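Local coordinates for putative metal resistance protein (Proteus mirabilis, PDB 6C29) that probably acts as a protein-disulfide reductase in the periplasm, this chain being its N-terminal tandem immunoglobulin-fold domain, which primes the disulfide isomerase activity of the partner protein ScsC, at residues Ala22-Thr27 with Leu127-Pro132. Residues are numbered along the deposited sequence; the frame is centred on the assembly and turned at random.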
loop_
_atom_site.group_PDB
_atom_site.type_symbol
_atom_site.label_atom_id
_atom_site.label_comp_id
_atom_site.label_asym_id
_atom_site.label_seq_id
_atom_site.Cartn_x
_atom_site.Cartn_y
_atom_site.Cartn_z
ATOM N N ALA A 22 9.030 11.633 -13.500
ATOM C CA ALA A 22 9.330 12.488 -12.376
ATOM C C ALA A 22 9.394 13.951 -12.732
ATOM O O ALA A 22 9.592 14.312 -13.881
ATOM C CB ALA A 22 10.650 12.060 -11.742
ATOM N N ASP A 23 9.210 14.772 -11.707
ATOM C CA ASP A 23 9.304 16.223 -11.808
ATOM C C ASP A 23 10.055 16.744 -10.595
ATOM O O ASP A 23 9.765 16.350 -9.478
ATOM C CB ASP A 23 7.910 16.821 -11.884
ATOM C CG ASP A 23 7.918 18.292 -12.229
ATOM O OD1 ASP A 23 8.998 18.825 -12.550
ATOM O OD2 ASP A 23 6.836 18.910 -12.178
ATOM N N LYS A 24 11.051 17.603 -10.821
ATOM C CA LYS A 24 11.775 18.212 -9.726
ATOM C C LYS A 24 11.410 19.675 -9.694
ATOM O O LYS A 24 11.500 20.371 -10.703
ATOM C CB LYS A 24 13.297 18.018 -9.855
ATOM C CG LYS A 24 14.057 18.577 -8.653
ATOM C CD LYS A 24 15.501 18.075 -8.542
ATOM C CE LYS A 24 16.512 18.943 -9.211
ATOM N NZ LYS A 24 17.872 18.524 -8.748
ATOM N N SER A 25 11.006 20.133 -8.519
ATOM C CA SER A 25 10.644 21.529 -8.327
ATOM C C SER A 25 11.887 22.382 -8.078
ATOM O O SER A 25 12.978 21.860 -7.833
ATOM C CB SER A 25 9.658 21.649 -7.158
ATOM O OG SER A 25 10.320 21.458 -5.914
ATOM N N SER A 26 11.716 23.699 -8.146
ATOM C CA SER A 26 12.822 24.625 -7.921
ATOM C C SER A 26 13.436 24.460 -6.530
ATOM O O SER A 26 14.606 24.781 -6.319
ATOM C CB SER A 26 12.345 26.062 -8.114
ATOM O OG SER A 26 11.279 26.363 -7.230
ATOM N N THR A 27 12.644 23.961 -5.585
ATOM C CA THR A 27 13.112 23.760 -4.219
ATOM C C THR A 27 13.879 22.447 -4.042
ATOM O O THR A 27 14.422 22.182 -2.969
ATOM C CB THR A 27 11.938 23.780 -3.236
ATOM O OG1 THR A 27 10.970 22.799 -3.624
ATOM C CG2 THR A 27 11.286 25.152 -3.222
ATOM N N LEU A 127 16.458 8.334 -14.032
ATOM C CA LEU A 127 15.673 9.550 -14.316
ATOM C C LEU A 127 16.582 10.763 -14.448
ATOM O O LEU A 127 17.400 11.039 -13.570
ATOM C CB LEU A 127 14.646 9.797 -13.209
ATOM C CG LEU A 127 13.562 8.724 -13.037
ATOM C CD1 LEU A 127 12.971 8.769 -11.640
ATOM C CD2 LEU A 127 12.508 8.954 -14.076
ATOM N N ASP A 128 16.423 11.495 -15.557
ATOM C CA ASP A 128 17.165 12.731 -15.785
ATOM C C ASP A 128 16.267 13.906 -15.435
ATOM O O ASP A 128 15.379 14.263 -16.195
ATOM C CB ASP A 128 17.650 12.805 -17.234
ATOM C CG ASP A 128 18.512 14.051 -17.517
ATOM O OD1 ASP A 128 18.641 14.931 -16.636
ATOM O OD2 ASP A 128 19.061 14.149 -18.642
ATOM N N LEU A 129 16.488 14.487 -14.262
ATOM C CA LEU A 129 15.585 15.503 -13.747
ATOM C C LEU A 129 15.808 16.881 -14.386
ATOM O O LEU A 129 15.076 17.824 -14.087
ATOM C CB LEU A 129 15.730 15.594 -12.230
ATOM C CG LEU A 129 15.451 14.301 -11.460
ATOM C CD1 LEU A 129 15.678 14.450 -9.969
ATOM C CD2 LEU A 129 14.038 13.867 -11.704
ATOM N N ASN A 130 16.757 16.977 -15.314
ATOM C CA ASN A 130 16.932 18.199 -16.095
ATOM C C ASN A 130 16.008 18.228 -17.297
ATOM O O ASN A 130 15.902 19.248 -17.977
ATOM C CB ASN A 130 18.376 18.333 -16.582
ATOM C CG ASN A 130 19.308 18.869 -15.522
ATOM O OD1 ASN A 130 18.896 19.617 -14.631
ATOM N ND2 ASN A 130 20.582 18.493 -15.614
ATOM N N GLU A 131 15.403 17.080 -17.590
ATOM C CA GLU A 131 14.396 16.978 -18.629
ATOM C C GLU A 131 13.017 17.231 -18.004
ATOM O O GLU A 131 12.779 16.897 -16.838
ATOM C CB GLU A 131 14.449 15.607 -19.297
ATOM C CG GLU A 131 15.786 15.251 -19.941
ATOM C CD GLU A 131 16.088 16.053 -21.198
ATOM O OE1 GLU A 131 15.238 16.867 -21.616
ATOM O OE2 GLU A 131 17.182 15.861 -21.777
ATOM N N PRO A 132 12.115 17.832 -18.776
ATOM C CA PRO A 132 10.770 18.121 -18.284
ATOM C C PRO A 132 9.953 16.857 -18.052
ATOM O O PRO A 132 10.127 15.861 -18.757
ATOM C CB PRO A 132 10.161 18.971 -19.402
ATOM C CG PRO A 132 10.917 18.573 -20.631
ATOM C CD PRO A 132 12.309 18.281 -20.162
HETATM O O HOH W 1 11.439 16.491 -14.539
HETATM O O HOH W 2 12.297 18.166 -13.313
#
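Two waters, and no direct hydrogen bond, join the backbones of Ala22-Lys24 and Leu129-Glu131. One donates to Ala22 O (2.9 Å) and to Glu131 O; the other accepts from Lys24 N at 2.8 Å and donates to Leu129 O. Water thus bridges the end of strand 16-24 to the turn after strand 118-128, in keeping with the 6.2 Å between the CA atoms of Lys24 and Leu129.

Direct contact is apolar and centres on Leu129. With CG anti to the carbonyl carbon (chi1 -59°), the branch is carried toward strand 16-24 and each methyl meets a different residue: CD2 touches Ala22 CB at 3.8 Å, CD1 Lys24 CD at 3.9 Å. The Lys24 chain runs across the leucine at about a right angle and bends at chi3 (92°); its NZ ends on Ser102 O. Leu127, near the end of strand 118-128, adds CD1 at 4.0 Å from Ala22 CB.

Leu129 occupies a type I turn closed by Glu131 N to Asp128 O. An Asx turn reinforces it, Asn130 N approaching Asp128 OD1 from above the carboxylate plane at 3.1 Å.

In the DsbD-like N-terminal immunoglobulin fold, the contact joins the ends of edge strands 16-24 and 118-128, the latter with its turn, from separate sheets; Val30 and Ile32 of strand 30-38 and Leu105 of strand 104-114 pack around its apolar side chains.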